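Coat protein (Papaya mosaic virus, PDB 4DOX) forms the protein coat of a flexible filamentous plant virus, with copies of this all-helical subunit probably enclosing the viral RNA. Local coordinates at residues Ser30-Pro34 with Lys105-Tyr109; Gln38-Val42 with Ile95-Thr101; Arg118-Pro124 with Lys137-Phe141; Glu62-Phe66 with Val78-Ser83; Ala48-Pro52 with Ile84-Ser88. All coordinates share one frame; numbering follows the deposited sequence.

Interaction 1: residues Ser30-Pro34 with Lys105-Tyr109; sequences SNLLP and KFCRY
Leu-32 offers its backbone carbonyl to the guanidinium group of Arg-108, the hydrogen bond that ties the irregular segment 30-34 to the end of helix 103-108. NH1 of Arg-108 stands 2.9 Å from O of Leu-32, on a lone pair and in the carbonyl plane, and the oxygen lies in the plane of the guanidinium. Chi1 of -163° sends the arginine chain away from its own backbone N, and a bend at chi3 (-86°) turns the flat head to the carbonyl. CD2 of Leu-32 rests over one face of this head, so the leucine supplies an acceptor at the edge and an apolar lid above. NE of Arg-108 forms a salt bridge with Asp-145, which probably balances the charge in this buried place.

The close packing lies beside it. CD of Pro-34 is 3.3 Å from O of Lys-105 and 4.0 Å from CB of Tyr-109; a compact ring suits this spot against the helix backbone. CD2 of Leu-33 comes within 3.9 Å of N of Tyr-109, and the same leucine also touches Ala-151. CG of Lys-105 packs 3.2 Å from O of Leu-32.

Towards the exposed Asn-31 the contact is looser. Lys-105 runs out extended, and its NZ donates to a water 3.2 Å away that also bonds to O of Ser-30 and O of Leu-33. A long aliphatic chain with a charged end fits such a border. Ser-30 OG accepts from N of Leu-32, giving an ST turn that shapes the loop before helix 36-48, here laid against helix 103-108.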
# COMPACT_ATOMS: atom_id res chain seq x y z
N SER A 30 2.32 -9.65 9.37
CA SER A 30 2.54 -8.20 9.39
C SER A 30 1.36 -7.47 9.96
O SER A 30 0.23 -7.75 9.59
CB SER A 30 2.80 -7.67 7.97
OG SER A 30 3.07 -6.27 8.02
N ASN A 31 1.60 -6.52 10.84
CA ASN A 31 0.52 -5.64 11.30
C ASN A 31 0.44 -4.35 10.48
O ASN A 31 -0.34 -3.45 10.80
CB ASN A 31 0.56 -5.38 12.81
CG ASN A 31 1.85 -4.72 13.30
OD1 ASN A 31 2.65 -4.23 12.54
ND2 ASN A 31 2.03 -4.70 14.62
N LEU A 32 1.24 -4.27 9.43
CA LEU A 32 1.32 -3.06 8.64
C LEU A 32 0.88 -3.34 7.19
O LEU A 32 0.61 -2.41 6.46
CB LEU A 32 2.76 -2.49 8.69
CG LEU A 32 3.30 -1.81 9.97
CD1 LEU A 32 4.76 -1.42 9.78
CD2 LEU A 32 2.49 -0.58 10.45
N LEU A 33 0.83 -4.59 6.77
CA LEU A 33 0.43 -4.94 5.42
C LEU A 33 -0.85 -5.84 5.41
O LEU A 33 -1.16 -6.53 6.37
CB LEU A 33 1.59 -5.62 4.69
CG LEU A 33 2.90 -4.85 4.51
CD1 LEU A 33 3.97 -5.69 3.77
CD2 LEU A 33 2.68 -3.55 3.77
N PRO A 34 -1.62 -5.80 4.33
CA PRO A 34 -2.78 -6.68 4.37
C PRO A 34 -2.27 -8.11 4.35
O PRO A 34 -1.17 -8.35 3.84
CB PRO A 34 -3.50 -6.39 3.04
CG PRO A 34 -2.92 -5.08 2.56
CD PRO A 34 -1.52 -5.03 3.08
N LYS A 105 -3.20 0.26 4.66
CA LYS A 105 -2.36 -0.92 4.56
C LYS A 105 -2.21 -1.32 3.12
O LYS A 105 -1.13 -1.74 2.73
CB LYS A 105 -2.90 -2.10 5.40
CG LYS A 105 -2.50 -1.98 6.82
CD LYS A 105 -3.35 -2.84 7.71
CE LYS A 105 -3.11 -2.48 9.19
NZ LYS A 105 -3.68 -3.57 10.03
N PHE A 106 -3.29 -1.22 2.35
CA PHE A 106 -3.25 -1.54 0.93
C PHE A 106 -2.27 -0.63 0.18
O PHE A 106 -1.48 -1.09 -0.65
CB PHE A 106 -4.65 -1.35 0.34
CG PHE A 106 -4.77 -1.77 -1.13
CD1 PHE A 106 -4.80 -0.82 -2.15
CD2 PHE A 106 -4.88 -3.11 -1.48
CE1 PHE A 106 -4.91 -1.19 -3.49
CE2 PHE A 106 -5.01 -3.50 -2.85
CZ PHE A 106 -5.03 -2.53 -3.85
N CYS A 107 -2.32 0.69 0.43
CA CYS A 107 -1.39 1.61 -0.23
C CYS A 107 0.05 1.29 0.18
O CYS A 107 0.94 1.35 -0.66
CB CYS A 107 -1.74 3.07 0.05
SG CYS A 107 -3.40 3.50 -0.66
N ARG A 108 0.24 0.90 1.44
CA ARG A 108 1.55 0.66 1.98
C ARG A 108 2.18 -0.49 1.23
O ARG A 108 3.39 -0.49 1.02
CB ARG A 108 1.44 0.31 3.45
CG ARG A 108 2.75 0.44 4.16
CD ARG A 108 2.62 0.16 5.60
NE ARG A 108 2.24 1.34 6.35
CZ ARG A 108 1.16 1.41 7.13
NH1 ARG A 108 0.37 0.36 7.25
NH2 ARG A 108 0.89 2.55 7.77
N TYR A 109 1.35 -1.45 0.81
CA TYR A 109 1.79 -2.66 0.11
C TYR A 109 2.39 -2.34 -1.27
O TYR A 109 3.15 -3.18 -1.84
CB TYR A 109 0.62 -3.65 -0.05
CG TYR A 109 0.98 -4.91 -0.82
CD1 TYR A 109 1.93 -5.86 -0.30
CD2 TYR A 109 0.39 -5.19 -2.04
CE1 TYR A 109 2.27 -7.05 -1.01
CE2 TYR A 109 0.72 -6.38 -2.77
CZ TYR A 109 1.67 -7.30 -2.24
OH TYR A 109 1.99 -8.43 -2.96
O HOH W 1 -2.23 -6.29 9.13

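Interaction 2: residues Gln38-Val42 with Ile95-Thr101; sequences QLKSV and IVKASGT
Helix-to-helix packing joins Val-42 of helix 36-48 to helix 89-98, where it meets Ile-95 and Val-96 in the last turn and Ser-99 just beyond. The backbones come near, with CA of Val-42 5.5 Å from CA of Val-96, and the beta-branched or small residues at the interface suit that spacing. The two methyls of Val-42 divide the work. CG1, anti to the backbone N (chi1 176°), lies 4.2 Å from CG2 of Ile-95 and also near CG2 of Val-96, whereas CG2 points at Ser-99 and stops 3.3 Å from its OG.

Ser-99 can face a methyl because its hydroxyl is engaged within its own segment. OG donates to O of Val-96 at 2.8 Å, nearly along the C=O axis (161°), and weakly accepts from N of Thr-101. O of Val-96 takes a second bond from the backbone N of Ser-99, so this carbonyl near the helix end has two donors. CB of Ser-99 also packs 3.7 Å from CB of Ser-41; both are small enough for the helices to approach.

Farther along, Gln-38 extends its amide across Gly-100 and Thr-101. A water links the two sides, donating to OE1 of Gln-38 at 2.7 Å and hydrogen-bonding with OG1 of Thr-101 at 2.7 Å. The same OE1 accepts from N of Ser-35. Phe-106 of helix 103-108 covers Val-42 and Val-96 from the next helix. The contact thus belongs to a helix pair in an all-helical fold, whose second helix is followed by a positive-phi glycine, Gly-100 (phi 100°), where the chain leaves helical geometry.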
# COMPACT_ATOMS: atom_id res chain seq x y z
N GLN A 38 -6.42 -11.38 2.41
CA GLN A 38 -7.02 -10.08 2.17
C GLN A 38 -6.64 -9.55 0.78
O GLN A 38 -7.52 -9.11 0.04
CB GLN A 38 -6.64 -9.10 3.29
CG GLN A 38 -7.35 -9.38 4.62
CD GLN A 38 -6.70 -8.61 5.74
OE1 GLN A 38 -5.54 -8.34 5.69
NE2 GLN A 38 -7.46 -8.21 6.73
N LEU A 39 -5.35 -9.64 0.42
CA LEU A 39 -4.97 -9.24 -0.93
C LEU A 39 -5.78 -10.01 -1.99
O LEU A 39 -6.32 -9.41 -2.91
CB LEU A 39 -3.47 -9.40 -1.16
CG LEU A 39 -2.54 -8.37 -0.53
CD1 LEU A 39 -1.13 -8.74 -0.87
CD2 LEU A 39 -2.85 -6.93 -0.98
N LYS A 40 -5.87 -11.33 -1.85
CA LYS A 40 -6.61 -12.17 -2.80
C LYS A 40 -8.06 -11.74 -2.92
O LYS A 40 -8.64 -11.80 -4.00
CB LYS A 40 -6.60 -13.63 -2.31
CG LYS A 40 -6.12 -14.68 -3.28
CD LYS A 40 -6.96 -14.80 -4.52
CE LYS A 40 -6.11 -15.43 -5.66
NZ LYS A 40 -6.77 -15.26 -6.98
N SER A 41 -8.67 -11.37 -1.79
CA SER A 41 -10.07 -10.97 -1.83
C SER A 41 -10.23 -9.71 -2.71
O SER A 41 -11.16 -9.66 -3.56
CB SER A 41 -10.60 -10.67 -0.44
OG SER A 41 -10.69 -11.84 0.32
N VAL A 42 -9.32 -8.73 -2.50
CA VAL A 42 -9.36 -7.48 -3.23
C VAL A 42 -9.30 -7.72 -4.74
O VAL A 42 -10.17 -7.23 -5.46
CB VAL A 42 -8.27 -6.47 -2.81
CG1 VAL A 42 -8.33 -5.22 -3.72
CG2 VAL A 42 -8.38 -6.08 -1.28
N ILE A 95 -13.99 -1.68 -2.51
CA ILE A 95 -13.60 -3.04 -2.77
C ILE A 95 -12.43 -3.36 -1.84
O ILE A 95 -12.43 -4.40 -1.16
CB ILE A 95 -13.22 -3.24 -4.23
CG1 ILE A 95 -14.46 -3.34 -5.08
CG2 ILE A 95 -12.45 -4.53 -4.41
CD1 ILE A 95 -14.18 -3.37 -6.56
N VAL A 96 -11.43 -2.47 -1.78
CA VAL A 96 -10.34 -2.67 -0.82
C VAL A 96 -10.89 -2.91 0.61
O VAL A 96 -10.58 -3.93 1.24
CB VAL A 96 -9.32 -1.48 -0.80
CG1 VAL A 96 -8.27 -1.68 0.34
CG2 VAL A 96 -8.66 -1.29 -2.22
N LYS A 97 -11.71 -1.99 1.11
CA LYS A 97 -12.31 -2.13 2.43
C LYS A 97 -13.16 -3.40 2.63
O LYS A 97 -13.23 -3.92 3.75
CB LYS A 97 -13.11 -0.89 2.78
CG LYS A 97 -12.26 0.33 2.93
CD LYS A 97 -13.12 1.57 2.91
CE LYS A 97 -12.22 2.76 3.08
NZ LYS A 97 -12.96 4.03 3.25
N ALA A 98 -13.77 -3.90 1.57
CA ALA A 98 -14.54 -5.12 1.60
C ALA A 98 -13.71 -6.35 1.94
O ALA A 98 -14.23 -7.37 2.41
CB ALA A 98 -15.27 -5.30 0.32
N SER A 99 -12.40 -6.29 1.76
CA SER A 99 -11.57 -7.46 2.06
C SER A 99 -11.22 -7.49 3.53
O SER A 99 -10.74 -8.50 4.02
CB SER A 99 -10.27 -7.42 1.28
OG SER A 99 -9.47 -6.39 1.83
N GLY A 100 -11.42 -6.38 4.22
CA GLY A 100 -11.23 -6.32 5.65
C GLY A 100 -9.90 -5.71 6.02
O GLY A 100 -9.58 -5.61 7.18
N THR A 101 -9.12 -5.31 5.01
CA THR A 101 -7.91 -4.47 5.27
C THR A 101 -8.34 -2.99 5.25
O THR A 101 -9.50 -2.70 5.01
CB THR A 101 -6.69 -4.81 4.33
OG1 THR A 101 -5.52 -4.18 4.83
CG2 THR A 101 -6.88 -4.35 2.88
O HOH W 2 -5.10 -5.94 6.89

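Interaction 3: residues Arg118-Pro124 with Lys137-Phe141; sequences RTDKMAP and KFAAF
Phe-138, on a short 3-10 segment, inserts its ring into the turn formed by 118-124, a loop-to-loop packing within the long connection from helix 111-118 to helix 165-172. The backbone N of Asp-120 lies over one face of the ring, 3.3 Å from CZ and offset toward the rim. The carboxylate of Asp-120 stands almost upright to the ring (88° between planes), with OD1 3.7 Å from CE1. CB of Ala-123 adds an apolar touch 3.6 Å from CE2; the small alanine suits a place where the backbone comes close to the ring. Next to it Pro-124 lays its ring against the second segment, with CG 3.4 Å from O of Ala-140, the centre of an inverse gamma turn.

The shape of the turn is set by bonds within it. Arg-118 grips one oxygen side-on with two nitrogens: NE is 2.8 Å and NH2 is 3.0 Å from O of Met-122, both bonds in the guanidinium plane. NE also lies in the carbonyl plane, while NH2 comes from above it. This grip probably helps hold the loop closed, as do N of Lys-121 and N of Met-122, which both donate to O of Arg-118. The guanidinium is fixed further by a salt bridge to Asp-69 and a hydrogen bond to Asn-65, both on helix 56-70, and Asp-120 is held by a salt bridge to Arg-161. Tyr-68 of helix 56-70 packs on Phe-138 and Pro-124.

Thr-119, whose OG1 is also bonded to O of Trp-115, completes the link through a water that donates to this OG1 at 2.9 Å and to O of Phe-138 at 2.6 Å.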
# COMPACT_ATOMS: atom_id res chain seq x y z
N ARG A 118 6.82 8.37 -8.77
CA ARG A 118 6.66 9.78 -8.48
C ARG A 118 7.92 10.46 -7.94
O ARG A 118 8.10 11.66 -8.18
CB ARG A 118 5.50 9.98 -7.51
CG ARG A 118 4.17 9.34 -7.94
CD ARG A 118 3.34 10.27 -8.74
NE ARG A 118 3.23 11.59 -8.09
CZ ARG A 118 2.09 12.13 -7.64
NH1 ARG A 118 0.93 11.47 -7.75
NH2 ARG A 118 2.12 13.34 -7.07
N THR A 119 8.77 9.72 -7.23
CA THR A 119 9.97 10.30 -6.62
C THR A 119 10.93 10.97 -7.64
O THR A 119 11.21 10.40 -8.71
CB THR A 119 10.70 9.26 -5.81
OG1 THR A 119 9.79 8.74 -4.85
CG2 THR A 119 11.93 9.83 -5.11
N ASP A 120 11.40 12.19 -7.29
CA ASP A 120 12.17 13.10 -8.18
C ASP A 120 11.48 13.44 -9.53
O ASP A 120 12.13 13.97 -10.43
CB ASP A 120 13.63 12.62 -8.40
CG ASP A 120 14.38 12.35 -7.10
OD1 ASP A 120 14.09 12.99 -6.06
OD2 ASP A 120 15.29 11.50 -7.12
N LYS A 121 10.17 13.15 -9.63
CA LYS A 121 9.34 13.52 -10.80
C LYS A 121 8.13 14.40 -10.50
O LYS A 121 8.04 15.48 -11.07
CB LYS A 121 8.90 12.28 -11.58
CG LYS A 121 10.03 11.60 -12.30
CD LYS A 121 9.62 10.18 -12.66
CE LYS A 121 10.86 9.29 -12.80
NZ LYS A 121 11.33 9.12 -14.21
N MET A 122 7.19 13.94 -9.65
CA MET A 122 6.07 14.80 -9.18
C MET A 122 5.77 14.55 -7.69
O MET A 122 5.12 13.55 -7.32
CB MET A 122 4.76 14.62 -9.97
CG MET A 122 4.80 14.45 -11.51
SD MET A 122 3.51 13.24 -12.16
CE MET A 122 3.76 13.31 -13.97
N ALA A 123 6.22 15.47 -6.85
CA ALA A 123 6.05 15.37 -5.39
C ALA A 123 4.57 15.28 -4.93
O ALA A 123 3.66 15.65 -5.65
CB ALA A 123 6.73 16.53 -4.74
N PRO A 124 4.32 14.76 -3.71
CA PRO A 124 2.95 14.89 -3.22
C PRO A 124 2.35 16.31 -3.45
O PRO A 124 2.93 17.33 -3.05
CB PRO A 124 3.11 14.56 -1.73
CG PRO A 124 4.11 13.57 -1.69
CD PRO A 124 5.12 13.94 -2.79
N LYS A 137 10.38 16.63 0.64
CA LYS A 137 9.16 16.64 -0.12
C LYS A 137 8.56 15.29 -0.49
O LYS A 137 7.36 15.09 -0.44
CB LYS A 137 9.56 17.17 -1.44
CG LYS A 137 9.14 18.45 -1.78
CD LYS A 137 8.85 18.37 -3.22
CE LYS A 137 9.99 18.67 -4.09
NZ LYS A 137 10.27 20.08 -3.94
N PHE A 138 9.45 14.40 -0.94
CA PHE A 138 9.10 13.12 -1.52
C PHE A 138 8.77 12.10 -0.46
O PHE A 138 8.44 10.98 -0.76
CB PHE A 138 10.19 12.66 -2.49
CG PHE A 138 10.19 13.44 -3.75
CD1 PHE A 138 11.19 14.39 -4.02
CD2 PHE A 138 9.15 13.29 -4.64
CE1 PHE A 138 11.14 15.13 -5.19
CE2 PHE A 138 9.10 14.03 -5.80
CZ PHE A 138 10.10 14.95 -6.08
N ALA A 139 8.84 12.55 0.79
CA ALA A 139 8.49 11.78 1.96
C ALA A 139 7.06 12.09 2.43
O ALA A 139 6.56 11.46 3.36
CB ALA A 139 9.47 12.08 3.03
N ALA A 140 6.41 13.07 1.81
CA ALA A 140 5.15 13.63 2.39
C ALA A 140 3.89 12.85 1.97
O ALA A 140 2.89 13.44 1.52
CB ALA A 140 5.02 15.15 2.14
N PHE A 141 3.97 11.53 2.07
CA PHE A 141 2.78 10.72 1.95
C PHE A 141 2.67 9.80 3.13
O PHE A 141 3.70 9.42 3.74
CB PHE A 141 2.65 9.99 0.61
CG PHE A 141 3.78 9.05 0.26
CD1 PHE A 141 3.54 7.68 0.15
CD2 PHE A 141 5.06 9.55 -0.07
CE1 PHE A 141 4.61 6.80 -0.21
CE2 PHE A 141 6.09 8.68 -0.43
CZ PHE A 141 5.87 7.32 -0.51
O HOH W 3 7.91 10.02 -3.12

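Interaction 4: residues Glu62-Phe66 with Val78-Ser83; sequences ELVNF and VTGPSS
Phe-66 and Glu-62, one turn apart on helix 56-70, reach out to the two ends of the loop 78-83 in a helix-to-loop contact near the surface. Chi1 of 171° sets CG of Phe-66 anti to its backbone N and carries the ring out to Val-78 and Thr-79. CG1 of Val-78 lies over one face of that ring, toward the rim, while CG2 of Val-78 is 4.0 Å from CE2. The Thr-79 and Phe-66 side chains cross at about a right angle, with OG1 of Thr-79 3.8 Å from CE1 of Phe-66. Leu-63 approaches Val-78 crosswise as well, CD1 to CG1 at 4.0 Å. Phe-66, Leu-63 and Val-78 suit an apolar patch to which Leu-89 of helix 89-98 adds by touching Phe-66 and Val-78.

At the other end the chemistry is polar. Glu-62 is extended beyond CG (chi2 174°), which takes its carboxylate to Ser-83. A single serine occupies both oxygens, each through its syn lone pair: a carboxylate suits this place because it presents two acceptors side by side to a backbone N-H and a hydroxyl of one residue. CA of Ser-82 packs close to the same carboxylate, while its OG turns to O of Ile-87 and N of Ile-84. The two bonds to Ser-83 run from its N to OE1 at 2.8 Å, with an N-H...O angle of 151°, and from its OG to OE2 at 2.7 Å.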
# COMPACT_ATOMS: atom_id res chain seq x y z
N GLU A 62 -3.71 3.02 -9.55
CA GLU A 62 -4.42 4.26 -9.78
C GLU A 62 -4.98 4.80 -8.48
O GLU A 62 -4.97 6.01 -8.25
CB GLU A 62 -5.53 4.06 -10.78
CG GLU A 62 -5.02 3.78 -12.17
CD GLU A 62 -6.14 3.45 -13.12
OE1 GLU A 62 -7.21 4.09 -13.04
OE2 GLU A 62 -5.94 2.54 -13.95
N LEU A 63 -5.45 3.90 -7.62
CA LEU A 63 -5.96 4.28 -6.31
C LEU A 63 -4.78 4.68 -5.44
O LEU A 63 -4.85 5.71 -4.71
CB LEU A 63 -6.77 3.16 -5.67
CG LEU A 63 -7.20 3.29 -4.21
CD1 LEU A 63 -8.15 4.43 -4.00
CD2 LEU A 63 -7.88 2.03 -3.83
N VAL A 64 -3.70 3.91 -5.53
CA VAL A 64 -2.46 4.24 -4.80
C VAL A 64 -1.95 5.64 -5.12
O VAL A 64 -1.58 6.40 -4.22
CB VAL A 64 -1.36 3.20 -5.04
CG1 VAL A 64 -0.17 3.51 -4.17
CG2 VAL A 64 -1.92 1.78 -4.78
N ASN A 65 -1.92 5.98 -6.41
CA ASN A 65 -1.54 7.30 -6.81
C ASN A 65 -2.42 8.34 -6.14
O ASN A 65 -1.94 9.35 -5.67
CB ASN A 65 -1.70 7.45 -8.32
CG ASN A 65 -1.00 8.72 -8.88
OD1 ASN A 65 0.22 8.93 -8.69
ND2 ASN A 65 -1.76 9.53 -9.59
N PHE A 66 -3.72 8.09 -6.11
CA PHE A 66 -4.65 9.09 -5.61
C PHE A 66 -4.30 9.34 -4.15
O PHE A 66 -4.28 10.49 -3.71
CB PHE A 66 -6.11 8.62 -5.72
CG PHE A 66 -7.06 9.54 -5.00
CD1 PHE A 66 -7.65 10.61 -5.67
CD2 PHE A 66 -7.31 9.39 -3.63
CE1 PHE A 66 -8.50 11.49 -4.97
CE2 PHE A 66 -8.15 10.24 -2.95
CZ PHE A 66 -8.73 11.31 -3.60
N VAL A 78 -12.27 9.65 -1.42
CA VAL A 78 -11.77 9.22 -2.70
C VAL A 78 -12.69 9.70 -3.85
O VAL A 78 -13.92 9.40 -3.86
CB VAL A 78 -11.54 7.68 -2.70
CG1 VAL A 78 -10.93 7.25 -4.00
CG2 VAL A 78 -10.58 7.32 -1.57
N THR A 79 -12.11 10.47 -4.79
CA THR A 79 -12.90 11.00 -5.93
C THR A 79 -12.31 10.65 -7.31
O THR A 79 -11.16 10.21 -7.43
CB THR A 79 -13.01 12.54 -5.89
OG1 THR A 79 -11.70 13.09 -6.13
CG2 THR A 79 -13.56 13.02 -4.56
N GLY A 80 -13.09 10.91 -8.36
CA GLY A 80 -12.59 10.73 -9.70
C GLY A 80 -12.67 9.31 -10.28
O GLY A 80 -12.83 8.32 -9.54
N PRO A 81 -12.58 9.22 -11.62
CA PRO A 81 -12.73 7.96 -12.36
C PRO A 81 -11.45 7.12 -12.32
O PRO A 81 -10.38 7.64 -12.01
CB PRO A 81 -12.97 8.44 -13.80
CG PRO A 81 -12.15 9.74 -13.86
CD PRO A 81 -12.33 10.38 -12.51
N SER A 82 -11.55 5.83 -12.64
CA SER A 82 -10.37 5.03 -12.91
C SER A 82 -10.29 4.83 -14.41
O SER A 82 -11.18 5.29 -15.12
CB SER A 82 -10.45 3.68 -12.21
OG SER A 82 -11.16 2.77 -13.02
N SER A 83 -9.28 4.10 -14.88
CA SER A 83 -9.16 3.78 -16.29
C SER A 83 -10.20 2.78 -16.80
O SER A 83 -10.27 2.55 -18.02
CB SER A 83 -7.74 3.33 -16.64
OG SER A 83 -7.45 2.06 -16.09

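Interaction 5: residues Ala48-Pro52 with Ile84-Ser88; sequences AAKVP and IPEIS
Two isoleucine torsion patterns set this contact. In Ile-87, chi1 of -54° and an extended chi2 of 169° push CD1 outward to Val-51, 3.9 Å from its CG2, and to Ala-49, 4.3 Å from its CB. The Ile-87 and Val-51 chains meet at about a right angle, a methyl end against a methyl branch. Ile-84 starts with a similar chi1 but folds at chi2 (-54°), which brings its CD1 tip to tip with Pro-52, 4.0 Å from CD. Its other branch, CG2, lies 3.9 Å from O of Lys-50. The interface is apolar, and isoleucine fits at 84 because its two branches reach Pro-52 and Lys-50 separately; Ile-87 uses its long branch and Val-51 one methyl.

Both loops are held by their own backbones. N of Ile-87 bonds to O of Ile-84 at 3.2 Å, closing a type II beta turn. Around the contact, Val-51 also touches Val-56 and Val-59 of helix 56-70, and Ile-87 packs on Leu-92 of helix 89-98. Lys-50, with positive phi, is the C-prime residue of the Schellman motif that ends helix 36-48, and Ser-88 is the N-cap of helix 89-98: the contact joins one helix's C-terminal cap to the turn that introduces another.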
# COMPACT_ATOMS: atom_id res chain seq x y z
N ALA A 48 -14.29 -9.48 -10.42
CA ALA A 48 -15.73 -9.62 -10.48
C ALA A 48 -16.41 -8.31 -10.86
O ALA A 48 -17.45 -8.29 -11.50
CB ALA A 48 -16.25 -10.14 -9.20
N ALA A 49 -15.82 -7.21 -10.43
CA ALA A 49 -16.29 -5.88 -10.73
C ALA A 49 -15.96 -5.48 -12.14
O ALA A 49 -16.33 -4.41 -12.58
CB ALA A 49 -15.70 -4.91 -9.79
N LYS A 50 -15.42 -6.44 -12.98
CA LYS A 50 -14.99 -6.19 -14.34
C LYS A 50 -13.66 -5.52 -14.67
O LYS A 50 -13.50 -4.94 -15.70
CB LYS A 50 -16.14 -5.62 -15.13
CG LYS A 50 -17.11 -6.63 -15.65
CD LYS A 50 -18.06 -7.11 -14.62
CE LYS A 50 -19.21 -7.79 -15.21
NZ LYS A 50 -20.10 -6.84 -15.89
N VAL A 51 -12.78 -5.54 -13.73
CA VAL A 51 -11.40 -5.14 -14.02
C VAL A 51 -10.81 -6.39 -14.64
O VAL A 51 -11.00 -7.47 -14.09
CB VAL A 51 -10.60 -4.83 -12.73
CG1 VAL A 51 -9.14 -4.53 -13.04
CG2 VAL A 51 -11.19 -3.69 -12.03
N PRO A 52 -10.13 -6.27 -15.82
CA PRO A 52 -9.43 -7.40 -16.46
C PRO A 52 -8.40 -8.00 -15.52
O PRO A 52 -7.69 -7.26 -14.87
CB PRO A 52 -8.71 -6.75 -17.66
CG PRO A 52 -9.70 -5.64 -18.09
CD PRO A 52 -10.17 -5.08 -16.71
N ILE A 84 -11.02 2.20 -15.91
CA ILE A 84 -12.10 1.26 -16.31
C ILE A 84 -13.45 1.98 -16.24
O ILE A 84 -13.79 2.58 -15.20
CB ILE A 84 -12.14 -0.11 -15.46
CG1 ILE A 84 -10.79 -0.83 -15.36
CG2 ILE A 84 -13.21 -1.08 -15.99
CD1 ILE A 84 -10.13 -1.11 -16.69
N PRO A 85 -14.24 1.94 -17.33
CA PRO A 85 -15.46 2.76 -17.27
C PRO A 85 -16.45 2.14 -16.33
O PRO A 85 -16.54 0.89 -16.22
CB PRO A 85 -16.00 2.73 -18.71
CG PRO A 85 -14.86 2.17 -19.58
CD PRO A 85 -14.13 1.24 -18.63
N GLU A 86 -17.17 2.99 -15.61
CA GLU A 86 -18.12 2.50 -14.61
C GLU A 86 -17.48 1.79 -13.40
O GLU A 86 -18.17 1.05 -12.67
CB GLU A 86 -19.26 1.64 -15.24
CG GLU A 86 -20.70 2.32 -15.26
CD GLU A 86 -21.13 2.97 -13.88
OE1 GLU A 86 -20.60 2.53 -12.80
OE2 GLU A 86 -21.98 3.92 -13.91
N ILE A 87 -16.18 2.00 -13.20
CA ILE A 87 -15.55 1.77 -11.88
C ILE A 87 -14.78 3.02 -11.49
O ILE A 87 -13.82 3.35 -12.15
CB ILE A 87 -14.63 0.53 -11.88
CG1 ILE A 87 -15.40 -0.68 -12.38
CG2 ILE A 87 -14.17 0.19 -10.48
CD1 ILE A 87 -14.55 -1.87 -12.66
N SER A 88 -15.24 3.73 -10.46
CA SER A 88 -14.57 4.96 -9.97
C SER A 88 -13.50 4.58 -8.96
O SER A 88 -13.48 3.44 -8.50
CB SER A 88 -15.59 5.88 -9.29
OG SER A 88 -16.13 5.27 -8.13

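Overall arrangement
Interactions 1, 2, 3 and 5 are partly buried, whereas interaction 4 is a surface contact. Interaction 1 lies nearest the chain's centre and touches interaction 2, helix 103-108 following helix 89-98 in the chain. Interaction 4 meets interaction 2 where Leu-63 packs on Val-96, and it adjoins interaction 5, which lies farther out, about 20 Å from the chain's centre. Interaction 3, on the opposite side of that centre from interaction 2, is tied to helix 56-70, the helix of interaction 4. An arginine-carbonyl bond crosses interaction 1 and carboxylate bonds cross interaction 4; interaction 3 is aromatic packing whose arginine bonds shape one segment, and interactions 2 and 5 are largely side-chain packing.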